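Local coordinates for mandalate racemase/muconate lactonizing enzyme (Unidentified, PDB 4E4U), which probably acts as an enolase-superfamily enzyme, abstracting a proton alpha to a carboxylate as mandelate racemase does, on a substrate not yet established, at residues L125-Y130 and L158-V163; G176-L181 and Q211-S216; A304-H309 and P328-Q333. All blocks are in the same frame, centred on the assembly; numbering follows the deposited sequence.

Interaction 1 (L125-Y130 and L158-V163)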
ATOM      1  N   LEU A 125      24.091  30.664  13.457  1.00 13.86           N
ATOM      2  CA  LEU A 125      23.479  29.344  13.514  1.00 12.61           C
ATOM      3  C   LEU A 125      22.952  29.038  14.904  1.00 12.19           C
ATOM      4  O   LEU A 125      23.714  28.990  15.872  1.00 11.98           O
ATOM      5  CB  LEU A 125      24.501  28.278  13.130  1.00 12.86           C
ATOM      6  CG  LEU A 125      25.138  28.418  11.751  1.00 14.07           C
ATOM      7  CD1 LEU A 125      26.253  27.396  11.588  1.00 15.16           C
ATOM      8  CD2 LEU A 125      24.084  28.242  10.667  1.00 14.72           C
ATOM      9  N   ARG A 126      21.648  28.818  15.003  1.00 11.83           N
ATOM     10  CA  ARG A 126      21.058  28.396  16.262  1.00 11.92           C
ATOM     11  C   ARG A 126      21.774  27.139  16.753  1.00 11.80           C
ATOM     12  O   ARG A 126      22.041  26.219  15.975  1.00 12.32           O
ATOM     13  CB  ARG A 126      19.565  28.113  16.075  1.00 11.64           C
ATOM     14  CG  ARG A 126      18.824  27.815  17.369  1.00 12.49           C
ATOM     15  CD  ARG A 126      17.411  27.337  17.092  1.00 12.61           C
ATOM     16  NE  ARG A 126      16.709  27.026  18.332  1.00 12.84           N
ATOM     17  CZ  ARG A 126      15.542  26.394  18.398  1.00 12.21           C
ATOM     18  NH1 ARG A 126      14.931  25.998  17.284  1.00 13.09           N
ATOM     19  NH2 ARG A 126      14.986  26.152  19.581  1.00 13.28           N
ATOM     20  N   SER A 127      22.089  27.099  18.041  0.50 12.57           N
ATOM     21  CA  SER A 127      22.801  25.951  18.587  0.50 13.68           C
ATOM     22  C   SER A 127      22.160  25.419  19.864  0.50 12.99           C
ATOM     23  O   SER A 127      21.308  26.070  20.467  0.50 13.75           O
ATOM     24  CB  SER A 127      24.268  26.292  18.836  0.50 16.40           C
ATOM     25  OG  SER A 127      24.401  27.128  19.963  0.50 18.44           O
ATOM     26  N   TYR A 128      22.567  24.220  20.261  1.00 12.33           N
ATOM     27  CA  TYR A 128      22.140  23.664  21.532  1.00 12.12           C
ATOM     28  C   TYR A 128      23.312  22.956  22.165  1.00 12.29           C
ATOM     29  O   TYR A 128      24.312  22.689  21.498  1.00 13.18           O
ATOM     30  CB  TYR A 128      20.991  22.685  21.349  1.00 12.11           C
ATOM     31  CG  TYR A 128      21.337  21.338  20.752  1.00 12.55           C
ATOM     32  CD1 TYR A 128      21.717  20.271  21.564  1.00 12.89           C
ATOM     33  CD2 TYR A 128      21.199  21.104  19.393  1.00 11.99           C
ATOM     34  CE1 TYR A 128      21.977  19.008  21.025  1.00 12.63           C
ATOM     35  CE2 TYR A 128      21.463  19.852  18.845  1.00 12.16           C
ATOM     36  CZ  TYR A 128      21.848  18.806  19.663  1.00 12.45           C
ATOM     37  OH  TYR A 128      22.098  17.559  19.134  1.00 13.46           O
ATOM     38  N   THR A 129      23.187  22.639  23.448  1.00 12.69           N
ATOM     39  CA  THR A 129      24.167  21.779  24.089  1.00 13.81           C
ATOM     40  C   THR A 129      23.492  20.730  24.964  1.00 13.02           C
ATOM     41  O   THR A 129      22.375  20.931  25.450  1.00 13.23           O
ATOM     42  CB  THR A 129      25.186  22.589  24.929  1.00 15.06           C
ATOM     43  OG1 THR A 129      26.178  21.703  25.471  1.00 15.19           O
ATOM     44  CG2 THR A 129      24.490  23.341  26.063  1.00 16.04           C
ATOM     45  N   TYR A 130      24.163  19.595  25.136  1.00 13.16           N
ATOM     46  CA  TYR A 130      23.839  18.691  26.227  1.00 14.72           C
ATOM     47  C   TYR A 130      24.013  19.434  27.541  1.00 14.11           C
ATOM     48  O   TYR A 130      24.855  20.333  27.662  1.00 14.41           O
ATOM     49  CB  TYR A 130      24.799  17.503  26.241  1.00 18.31           C
ATOM     50  CG  TYR A 130      24.239  16.202  25.721  1.00 23.39           C
ATOM     51  CD1 TYR A 130      23.170  15.576  26.346  1.00 24.75           C
ATOM     52  CD2 TYR A 130      24.799  15.587  24.613  1.00 25.85           C
ATOM     53  CE1 TYR A 130      22.666  14.378  25.876  1.00 26.94           C
ATOM     54  CE2 TYR A 130      24.306  14.389  24.134  1.00 27.18           C
ATOM     55  CZ  TYR A 130      23.234  13.790  24.769  1.00 28.11           C
ATOM     56  OH  TYR A 130      22.738  12.598  24.291  1.00 30.57           O
ATOM     57  N   LEU A 158      23.037  32.031  29.304  1.00 17.77           N
ATOM     58  CA  LEU A 158      24.091  32.201  28.305  1.00 18.71           C
ATOM     59  C   LEU A 158      23.515  32.550  26.937  1.00 17.87           C
ATOM     60  O   LEU A 158      24.226  33.088  26.081  1.00 18.57           O
ATOM     61  CB  LEU A 158      24.938  30.937  28.172  1.00 20.48           C
ATOM     62  CG  LEU A 158      25.738  30.428  29.364  1.00 21.89           C
ATOM     63  CD1 LEU A 158      26.497  29.195  28.928  1.00 23.01           C
ATOM     64  CD2 LEU A 158      26.694  31.485  29.869  1.00 22.86           C
ATOM     65  N   GLY A 159      22.244  32.217  26.721  1.00 17.35           N
ATOM     66  CA  GLY A 159      21.579  32.509  25.463  1.00 16.63           C
ATOM     67  C   GLY A 159      21.100  31.296  24.686  1.00 15.45           C
ATOM     68  O   GLY A 159      20.497  31.453  23.623  1.00 15.48           O
ATOM     69  N   PHE A 160      21.365  30.090  25.187  1.00 13.89           N
ATOM     70  CA  PHE A 160      20.889  28.881  24.514  1.00 13.55           C
ATOM     71  C   PHE A 160      19.369  28.846  24.428  1.00 13.53           C
ATOM     72  O   PHE A 160      18.664  29.212  25.379  1.00 15.00           O
ATOM     73  CB  PHE A 160      21.360  27.619  25.239  1.00 13.69           C
ATOM     74  CG  PHE A 160      22.762  27.193  24.893  1.00 14.07           C
ATOM     75  CD1 PHE A 160      23.045  26.633  23.653  1.00 14.05           C
ATOM     76  CD2 PHE A 160      23.790  27.330  25.815  1.00 14.30           C
ATOM     77  CE1 PHE A 160      24.325  26.218  23.335  1.00 13.89           C
ATOM     78  CE2 PHE A 160      25.081  26.917  25.502  1.00 14.78           C
ATOM     79  CZ  PHE A 160      25.345  26.364  24.261  1.00 14.51           C
ATOM     80  N   THR A 161      18.877  28.390  23.279  1.00 12.85           N
ATOM     81  CA  THR A 161      17.442  28.275  23.018  1.00 13.15           C
ATOM     82  C   THR A 161      16.980  26.818  22.939  1.00 13.13           C
ATOM     83  O   THR A 161      15.842  26.548  22.551  1.00 12.91           O
ATOM     84  CB  THR A 161      17.051  28.982  21.710  1.00 13.80           C
ATOM     85  OG1 THR A 161      17.734  28.365  20.614  1.00 13.90           O
ATOM     86  CG2 THR A 161      17.422  30.451  21.772  1.00 14.06           C
ATOM     87  N   ALA A 162      17.859  25.886  23.297  1.00 12.35           N
ATOM     88  CA  ALA A 162      17.521  24.465  23.352  1.00 12.70           C
ATOM     89  C   ALA A 162      18.568  23.755  24.196  1.00 12.94           C
ATOM     90  O   ALA A 162      19.735  24.156  24.207  1.00 13.35           O
ATOM     91  CB  ALA A 162      17.463  23.860  21.953  1.00 13.91           C
ATOM     92  N   VAL A 163      18.148  22.717  24.916  1.00 12.68           N
ATOM     93  CA  VAL A 163      19.068  21.934  25.740  1.00 12.53           C
ATOM     94  C   VAL A 163      18.725  20.459  25.585  1.00 11.85           C
ATOM     95  O   VAL A 163      17.559  20.113  25.368  1.00 12.92           O
ATOM     96  CB  VAL A 163      19.015  22.341  27.236  1.00 14.04           C
ATOM     97  CG1 VAL A 163      19.522  23.772  27.424  1.00 14.61           C
ATOM     98  CG2 VAL A 163      17.597  22.174  27.804  1.00 15.49           C
TER
HETATM   99  O   HOH W   1      20.399  28.515  20.849  1.00 14.43           O
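Arg-126 and Thr-161, with Thr-129 and Phe-160 beside them, form a buried polar and aromatic contact within a beta-alpha-beta crossover: strand 125-130, helix 145-158 and strand 162-165, the opening unit of the enolase-type (beta/alpha)7-beta barrel. The chain leaves the helix through a Schellman motif in which Gly-159 adopts positive phi, a conformation easy for a residue without a beta carbon.

Arginine suits its place because its long, extended chain carries two donors side-on to Thr-161. Chi1 (-173°) sets CG anti to the backbone N, and the chain, extended from CG to NE, brings NE to Thr-161 OG1, to which it donates at 2.8 Å; NH2 donates to Thr-161 O at 3.1 Å. Both acceptors lie close to the guanidinium plane, although NH2 stands above the plane of the carbonyl it reaches. NH2 also forms a salt bridge to Asp-203, which ties the grip to the barrel's third strand. Between the backbones, water 1 donates to Ser-127 O at 2.6 Å and accepts from Thr-161 N at 2.9 Å, bridging the strand to the loop ahead of the next one. Ala-162 fits where the chains close in: its CB lies 3.8 Å from Tyr-128 CB, while its buried N and O find no partner.

The Phe-160 ring packs against Ser-127, Tyr-128 and Thr-129, and Trp-353 meets it from outside the pair. The Thr-129 side chain crosses the Phe-160 side chain at about a right angle. Thr-129 OG1 is turned to Tyr-130 O (2.9 Å), while its methyl CG2 makes a CH-pi contact over the Phe-160 face, 3.8 Å from the ring centroid and 18° off the normal.

Interaction 2 (G176-L181 and Q211-S216)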
ATOM      1  N   GLY A 176      17.491  -3.002  21.486  1.00 12.22           N
ATOM      2  CA  GLY A 176      16.545  -2.331  22.359  1.00 11.74           C
ATOM      3  C   GLY A 176      15.970  -3.178  23.478  1.00 11.90           C
ATOM      4  O   GLY A 176      15.895  -4.406  23.380  1.00 12.21           O
ATOM      5  N   HIS A 177      15.555  -2.504  24.546  1.00 11.59           N
ATOM      6  CA  HIS A 177      14.902  -3.161  25.669  1.00 11.13           C
ATOM      7  C   HIS A 177      13.664  -2.358  26.088  1.00 10.25           C
ATOM      8  O   HIS A 177      13.323  -1.345  25.467  1.00 11.54           O
ATOM      9  CB  HIS A 177      15.881  -3.378  26.827  1.00 12.45           C
ATOM     10  CG  HIS A 177      16.551  -2.123  27.293  1.00 13.18           C
ATOM     11  ND1 HIS A 177      17.861  -1.826  26.993  1.00 13.48           N
ATOM     12  CD2 HIS A 177      16.080  -1.082  28.017  1.00 13.92           C
ATOM     13  CE1 HIS A 177      18.178  -0.659  27.530  1.00 13.47           C
ATOM     14  NE2 HIS A 177      17.112  -0.187  28.156  1.00 14.02           N
ATOM     15  N   GLN A 178      12.983  -2.821  27.126  1.00 10.32           N
ATOM     16  CA  GLN A 178      11.732  -2.205  27.565  1.00 10.78           C
ATOM     17  C   GLN A 178      11.977  -1.472  28.883  1.00 10.78           C
ATOM     18  O   GLN A 178      12.208  -2.107  29.917  1.00 12.41           O
ATOM     19  CB  GLN A 178      10.655  -3.287  27.715  1.00 11.34           C
ATOM     20  CG  GLN A 178       9.270  -2.782  28.117  1.00 11.15           C
ATOM     21  CD  GLN A 178       8.412  -2.271  26.957  1.00 10.59           C
ATOM     22  OE1 GLN A 178       7.693  -1.280  27.111  1.00 11.08           O
ATOM     23  NE2 GLN A 178       8.437  -2.969  25.821  1.00 11.19           N
ATOM     24  N   LEU A 179      11.943  -0.140  28.850  1.00 10.55           N
ATOM     25  CA  LEU A 179      12.242   0.653  30.045  1.00 11.36           C
ATOM     26  C   LEU A 179      11.290   0.337  31.189  1.00 11.37           C
ATOM     27  O   LEU A 179      10.087   0.181  30.987  1.00 12.32           O
ATOM     28  CB  LEU A 179      12.148   2.150  29.754  1.00 11.89           C
ATOM     29  CG  LEU A 179      13.048   2.699  28.655  1.00 12.82           C
ATOM     30  CD1 LEU A 179      12.834   4.202  28.523  1.00 13.55           C
ATOM     31  CD2 LEU A 179      14.510   2.378  28.928  1.00 14.45           C
ATOM     32  N   SER A 180      11.835   0.269  32.398  1.00 11.79           N
ATOM     33  CA  SER A 180      11.025   0.052  33.592  1.00 12.32           C
ATOM     34  C   SER A 180      10.161   1.269  33.901  1.00 12.41           C
ATOM     35  O   SER A 180      10.432   2.376  33.435  1.00 12.40           O
ATOM     36  CB  SER A 180      11.928  -0.200  34.795  1.00 12.63           C
ATOM     37  OG  SER A 180      12.549   1.012  35.188  1.00 13.71           O
ATOM     38  N   LEU A 181       9.132   1.067  34.718  1.00 12.20           N
ATOM     39  CA  LEU A 181       8.300   2.177  35.178  1.00 12.56           C
ATOM     40  C   LEU A 181       9.115   3.243  35.906  1.00 13.38           C
ATOM     41  O   LEU A 181       8.868   4.432  35.735  1.00 13.78           O
ATOM     42  CB  LEU A 181       7.188   1.677  36.096  1.00 13.07           C
ATOM     43  CG  LEU A 181       6.107   0.867  35.387  1.00 13.17           C
ATOM     44  CD1 LEU A 181       5.279   0.131  36.426  1.00 14.26           C
ATOM     45  CD2 LEU A 181       5.229   1.763  34.521  1.00 14.49           C
ATOM     46  N   GLN A 211      17.968   3.182  23.299  1.00 11.50           N
ATOM     47  CA  GLN A 211      17.815   2.202  24.375  1.00 11.86           C
ATOM     48  C   GLN A 211      16.672   1.227  24.127  1.00 11.60           C
ATOM     49  O   GLN A 211      16.709   0.097  24.603  1.00 12.24           O
ATOM     50  CB  GLN A 211      17.533   2.893  25.717  1.00 12.57           C
ATOM     51  CG  GLN A 211      18.715   3.565  26.385  1.00 13.09           C
ATOM     52  CD  GLN A 211      18.857   5.018  25.998  1.00 12.78           C
ATOM     53  OE1 GLN A 211      18.421   5.435  24.922  1.00 12.16           O
ATOM     54  NE2 GLN A 211      19.488   5.799  26.868  1.00 13.67           N
ATOM     55  N   MET A 212      15.660   1.673  23.390  1.00 10.81           N
ATOM     56  CA  MET A 212      14.343   1.047  23.429  1.00 10.86           C
ATOM     57  C   MET A 212      13.965   0.225  22.212  1.00 10.62           C
ATOM     58  O   MET A 212      14.391   0.515  21.092  1.00 11.04           O
ATOM     59  CB  MET A 212      13.282   2.137  23.605  1.00 11.60           C
ATOM     60  CG  MET A 212      13.284   2.753  24.984  1.00 13.31           C
ATOM     61  SD  MET A 212      12.573   4.383  25.028  1.00 17.61           S
ATOM     62  CE  MET A 212      13.921   5.270  24.273  1.00 18.71           C
ATOM     63  N   VAL A 213      13.135  -0.785  22.446  1.00  9.75           N
ATOM     64  CA  VAL A 213      12.325  -1.351  21.374  1.00 10.46           C
ATOM     65  C   VAL A 213      11.178  -0.363  21.094  1.00  9.77           C
ATOM     66  O   VAL A 213      10.828   0.455  21.948  1.00 10.00           O
ATOM     67  CB  VAL A 213      11.771  -2.747  21.739  1.00 11.20           C
ATOM     68  CG1 VAL A 213      12.906  -3.732  21.942  1.00 13.13           C
ATOM     69  CG2 VAL A 213      10.867  -2.690  22.979  1.00 11.01           C
ATOM     70  N   PRO A 214      10.593  -0.412  19.887  1.00  9.55           N
ATOM     71  CA  PRO A 214       9.554   0.573  19.550  1.00  9.49           C
ATOM     72  C   PRO A 214       8.378   0.619  20.521  1.00  9.43           C
ATOM     73  O   PRO A 214       7.879   1.705  20.797  1.00  9.67           O
ATOM     74  CB  PRO A 214       9.092   0.159  18.141  1.00 10.97           C
ATOM     75  CG  PRO A 214       9.770  -1.125  17.843  1.00 13.05           C
ATOM     76  CD  PRO A 214      10.960  -1.250  18.736  1.00 10.69           C
ATOM     77  N   SER A 215       7.946  -0.517  21.055  1.00  9.28           N
ATOM     78  CA  SER A 215       6.789  -0.487  21.946  1.00  9.13           C
ATOM     79  C   SER A 215       7.088   0.313  23.222  1.00  9.34           C
ATOM     80  O   SER A 215       6.203   0.985  23.777  1.00  9.69           O
ATOM     81  CB  SER A 215       6.310  -1.903  22.277  1.00 10.42           C
ATOM     82  OG  SER A 215       7.236  -2.568  23.116  1.00 11.18           O
ATOM     83  N   SER A 216       8.337   0.254  23.674  1.00  9.54           N
ATOM     84  CA  SER A 216       8.775   1.007  24.846  1.00  9.49           C
ATOM     85  C   SER A 216       8.931   2.485  24.519  1.00  9.47           C
ATOM     86  O   SER A 216       8.514   3.350  25.297  1.00  9.73           O
ATOM     87  CB  SER A 216      10.082   0.425  25.383  1.00 10.35           C
ATOM     88  OG  SER A 216      10.566   1.149  26.501  1.00 10.96           O
TER
HETATM   89  O   HOH W   2       8.758   0.915  28.541  1.00 11.57           O
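His-177 and Gln-211 lie side by side and point the same way, with the imidazole and amide planes almost perpendicular at 89°. Gln-211 OE1 bonds His-209 N, and NE2 bonds Asp-166 and Gly-169. His-177 CG sits between the backbone N and carbonyl carbon (chi1 55°), and the turn at chi2 presents one ring face to Gln-211 O, which lies beneath its centre. That oxygen also accepts from His-177 N at 2.8 Å. The return bond runs from Val-213 N to His-177 O at 3.1 Å, completing a single bridge round Met-212. Glycine fits at 176, after a cis peptide, since a beta carbon would run into Met-212 O.

Gln-178 crosses Val-213 at about a right angle. Its chain bends at chi2 (83°), and NE2 donates to Ser-215 OG at 3.0 Å, with the hydroxyl in the amide plane. The same nitrogen also bonds Gln-305 of a neighbouring subunit, while OE1 takes bonds from Arg-219 and water 2.

Ser-216 is small enough to put OG against the backbone: it accepts from Leu-179 N at 3.0 Å and donates to water 2 at 2.7 Å. The Leu-179 and Met-212 side chains cross obliquely, Leu-179 CD1 touching Met-212 SD at 3.5 Å, and both also touch Leu-220 of helix 214-224.

Ser-180 then N-caps helix 181-198 through Val-183 N, and Val-213 occupies the N-cap position of helix 214-224. Two successive beta-alpha loops joined just where their helices begin belong to the C-terminal end of a beta/alpha barrel, the end that bears the active site.

Interaction 3 (A304-H309 and P328-Q333)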
ATOM      1  N   ALA A 304      11.766  17.701   5.553  1.00  8.90           N
ATOM      2  CA  ALA A 304      12.483  17.407   6.786  1.00  8.65           C
ATOM      3  C   ALA A 304      13.575  18.450   6.994  1.00  9.06           C
ATOM      4  O   ALA A 304      13.936  19.184   6.068  1.00 10.09           O
ATOM      5  CB  ALA A 304      13.072  15.988   6.745  1.00  9.57           C
ATOM      6  N   GLN A 305      14.115  18.502   8.203  1.00  8.98           N
ATOM      7  CA  GLN A 305      15.163  19.453   8.534  1.00  9.97           C
ATOM      8  C   GLN A 305      16.445  18.733   8.912  1.00 10.10           C
ATOM      9  O   GLN A 305      16.436  17.539   9.226  1.00 10.61           O
ATOM     10  CB  GLN A 305      14.729  20.328   9.706  1.00  9.99           C
ATOM     11  CG  GLN A 305      13.509  21.171   9.429  1.00 10.90           C
ATOM     12  CD  GLN A 305      13.047  21.899  10.667  1.00 10.78           C
ATOM     13  OE1 GLN A 305      12.513  21.288  11.607  1.00 10.89           O
ATOM     14  NE2 GLN A 305      13.284  23.214  10.703  1.00 11.50           N
ATOM     15  N   ILE A 306      17.569  19.436   8.846  0.59 10.34           N
ATOM     16  CA  ILE A 306      18.812  18.862   9.347  0.59 10.33           C
ATOM     17  C   ILE A 306      19.240  19.535  10.643  0.59 10.15           C
ATOM     18  O   ILE A 306      19.062  20.738  10.841  0.59 11.35           O
ATOM     19  CB  ILE A 306      19.978  18.887   8.324  0.59 11.42           C
ATOM     20  CG1 ILE A 306      20.520  20.307   8.131  0.59 12.14           C
ATOM     21  CG2 ILE A 306      19.552  18.246   7.003  0.59 11.76           C
ATOM     22  CD1 ILE A 306      21.860  20.344   7.428  0.59 12.81           C
ATOM     23  N   ALA A 307      19.774  18.718  11.536  1.00 10.17           N
ATOM     24  CA  ALA A 307      20.284  19.168  12.825  1.00  9.93           C
ATOM     25  C   ALA A 307      21.553  18.374  13.080  1.00 10.61           C
ATOM     26  O   ALA A 307      21.521  17.344  13.759  1.00 11.45           O
ATOM     27  CB  ALA A 307      19.265  18.914  13.920  1.00 10.77           C
ATOM     28  N   PRO A 308      22.678  18.820  12.505  1.00 10.90           N
ATOM     29  CA  PRO A 308      23.861  17.954  12.521  1.00 11.96           C
ATOM     30  C   PRO A 308      24.348  17.612  13.924  1.00 12.30           C
ATOM     31  O   PRO A 308      24.345  18.442  14.844  1.00 13.12           O
ATOM     32  CB  PRO A 308      24.912  18.772  11.767  1.00 13.10           C
ATOM     33  CG  PRO A 308      24.116  19.684  10.887  1.00 12.81           C
ATOM     34  CD  PRO A 308      22.897  20.038  11.706  1.00 11.45           C
ATOM     35  N   HIS A 309      24.764  16.360  14.057  1.00 12.46           N
ATOM     36  CA  HIS A 309      25.286  15.817  15.298  1.00 12.12           C
ATOM     37  C   HIS A 309      26.742  16.219  15.474  1.00 12.66           C
ATOM     38  O   HIS A 309      27.494  16.342  14.499  1.00 13.08           O
ATOM     39  CB  HIS A 309      25.180  14.290  15.243  1.00 11.83           C
ATOM     40  CG  HIS A 309      25.962  13.587  16.307  1.00 11.40           C
ATOM     41  ND1 HIS A 309      27.260  13.166  16.119  1.00 12.33           N
ATOM     42  CD2 HIS A 309      25.619  13.197  17.558  1.00 12.98           C
ATOM     43  CE1 HIS A 309      27.693  12.573  17.218  1.00 12.30           C
ATOM     44  NE2 HIS A 309      26.714  12.578  18.103  1.00 13.06           N
ATOM     45  N   PRO A 328      19.190  25.488   3.483  1.00 11.38           N
ATOM     46  CA  PRO A 328      17.936  26.214   3.711  1.00 11.82           C
ATOM     47  C   PRO A 328      17.020  25.554   4.747  1.00 12.24           C
ATOM     48  O   PRO A 328      16.232  26.245   5.382  1.00 16.26           O
ATOM     49  CB  PRO A 328      17.288  26.235   2.320  1.00 12.94           C
ATOM     50  CG  PRO A 328      17.850  25.031   1.622  1.00 13.48           C
ATOM     51  CD  PRO A 328      19.262  24.899   2.132  1.00 12.75           C
ATOM     52  N   ASN A 329      17.123  24.239   4.911  1.00 10.70           N
ATOM     53  CA  ASN A 329      16.295  23.501   5.853  1.00 10.44           C
ATOM     54  C   ASN A 329      17.062  23.129   7.119  1.00 11.21           C
ATOM     55  O   ASN A 329      16.931  22.029   7.656  1.00 12.62           O
ATOM     56  CB  ASN A 329      15.686  22.259   5.187  1.00 10.48           C
ATOM     57  CG  ASN A 329      16.729  21.339   4.557  1.00 11.05           C
ATOM     58  OD1 ASN A 329      17.759  21.794   4.057  1.00 12.47           O
ATOM     59  ND2 ASN A 329      16.437  20.037   4.540  1.00 11.12           N
ATOM     60  N   PHE A 330      17.870  24.068   7.584  1.00 11.39           N
ATOM     61  CA  PHE A 330      18.654  23.902   8.800  1.00 11.67           C
ATOM     62  C   PHE A 330      17.811  24.223  10.026  1.00 11.20           C
ATOM     63  O   PHE A 330      17.174  25.275  10.088  1.00 12.86           O
ATOM     64  CB  PHE A 330      19.863  24.836   8.743  1.00 12.59           C
ATOM     65  CG  PHE A 330      20.589  24.979  10.053  1.00 12.58           C
ATOM     66  CD1 PHE A 330      21.402  23.958  10.535  1.00 12.63           C
ATOM     67  CD2 PHE A 330      20.479  26.145  10.795  1.00 12.99           C
ATOM     68  CE1 PHE A 330      22.084  24.099  11.745  1.00 12.82           C
ATOM     69  CE2 PHE A 330      21.158  26.290  11.996  1.00 13.19           C
ATOM     70  CZ  PHE A 330      21.956  25.270  12.470  1.00 12.63           C
ATOM     71  N   LEU A 331      17.827  23.331  11.013  1.00 10.55           N
ATOM     72  CA  LEU A 331      17.115  23.552  12.279  1.00 10.70           C
ATOM     73  C   LEU A 331      18.022  24.098  13.375  1.00 11.36           C
ATOM     74  O   LEU A 331      17.766  25.166  13.929  1.00 12.00           O
ATOM     75  CB  LEU A 331      16.470  22.249  12.760  1.00 11.61           C
ATOM     76  CG  LEU A 331      15.807  22.234  14.143  1.00 11.52           C
ATOM     77  CD1 LEU A 331      14.702  23.286  14.239  1.00 13.15           C
ATOM     78  CD2 LEU A 331      15.252  20.852  14.471  1.00 12.69           C
ATOM     79  N   ILE A 332      19.084  23.365  13.696  1.00 10.76           N
ATOM     80  CA  ILE A 332      19.925  23.709  14.839  1.00 10.33           C
ATOM     81  C   ILE A 332      21.213  22.896  14.757  1.00 10.88           C
ATOM     82  O   ILE A 332      21.231  21.817  14.159  1.00 11.65           O
ATOM     83  CB  ILE A 332      19.163  23.415  16.163  1.00 10.70           C
ATOM     84  CG1 ILE A 332      19.766  24.154  17.361  1.00 11.26           C
ATOM     85  CG2 ILE A 332      19.028  21.905  16.399  1.00 11.43           C
ATOM     86  CD1 ILE A 332      18.839  24.126  18.569  1.00 12.09           C
ATOM     87  N   GLN A 333      22.283  23.408  15.359  1.00 11.27           N
ATOM     88  CA  GLN A 333      23.583  22.743  15.334  1.00 11.96           C
ATOM     89  C   GLN A 333      24.000  22.348  16.735  1.00 12.83           C
ATOM     90  O   GLN A 333      24.031  23.180  17.639  1.00 14.47           O
ATOM     91  CB  GLN A 333      24.646  23.659  14.718  1.00 12.81           C
ATOM     92  CG  GLN A 333      26.082  23.157  14.875  1.00 13.63           C
ATOM     93  CD  GLN A 333      26.370  21.891  14.089  1.00 15.22           C
ATOM     94  OE1 GLN A 333      26.141  21.831  12.879  1.00 16.26           O
ATOM     95  NE2 GLN A 333      26.882  20.871  14.771  1.00 16.56           N
TER
HETATM   96  O   HOH W   3      14.573  24.675   8.657  1.00 24.09           O
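Gln-305 and Asn-329 bring the seventh strand of the enolase-type (beta/alpha)7-beta barrel, 305-306, against the loop that leads from helix 314-325 into the last barrel strand, 333-335. The Gln-305 side chain starts over the neighbouring backbone: CB lies 3.5 Å and CG 3.9 Å from Asn-329 O. Chi1 (-62°) puts CG beside the backbone N, and the extended chi2 (174°) carries CD on to Leu-331, within 4.0 Å of its CB. At the tip, NE2 lies 3.8 Å from Leu-331 CD1 and donates to water 3, which donates weakly to Phe-330 O. OE1 accepts from Gln-178 of another subunit. The flat amide of glutamine thus packs against the Leu-331 CB and methyls while its polar atoms are bonded elsewhere, OE1 across the subunit interface and NE2 to the water.

The backbones are bridged at Ile-306 and Phe-330. Ile-306 N donates to Asn-329 O at 2.9 Å, and Leu-331 N to Ile-306 O at 2.9 Å, each nearly along the C=O axis. Asparagine adds a side-chain bond that no aliphatic residue could supply: Asn-329 ND2 donates to Ala-304 O, almost straight at 171°, and also to Ala-296 O of helix 289-301.

Beyond the bridge, Ala-307 CA makes a CA-H...O contact with Ile-332 O at 3.1 Å. Proline, which has no N-H to leave unbonded, comes next, and Pro-308 CD meets the same Ile-332 O at 3.5 Å.

Overall arrangement
From the N terminus, interaction 1 closes first, bringing the start of strand 162-165 back beside strand 125-130 after helix 145-158. Interaction 2 follows, joining the loops that run into helices 181-198 and 214-224; interaction 3 closes last, round helix 314-325. The three are in series, with none nested or crossing. Interactions 1 and 3, centres about 13 Å apart, nevertheless touch: Arg-126 O meets Gln-333 N at 2.9 Å, where the last barrel strand returns to the first and shuts the cylinder. Interaction 2 stands apart, its centre about 28 Å from that of interaction 1, but Gln-178 bonds Gln-305 of a neighbouring subunit, linking it to a copy of interaction 3 within the eight-chain assembly.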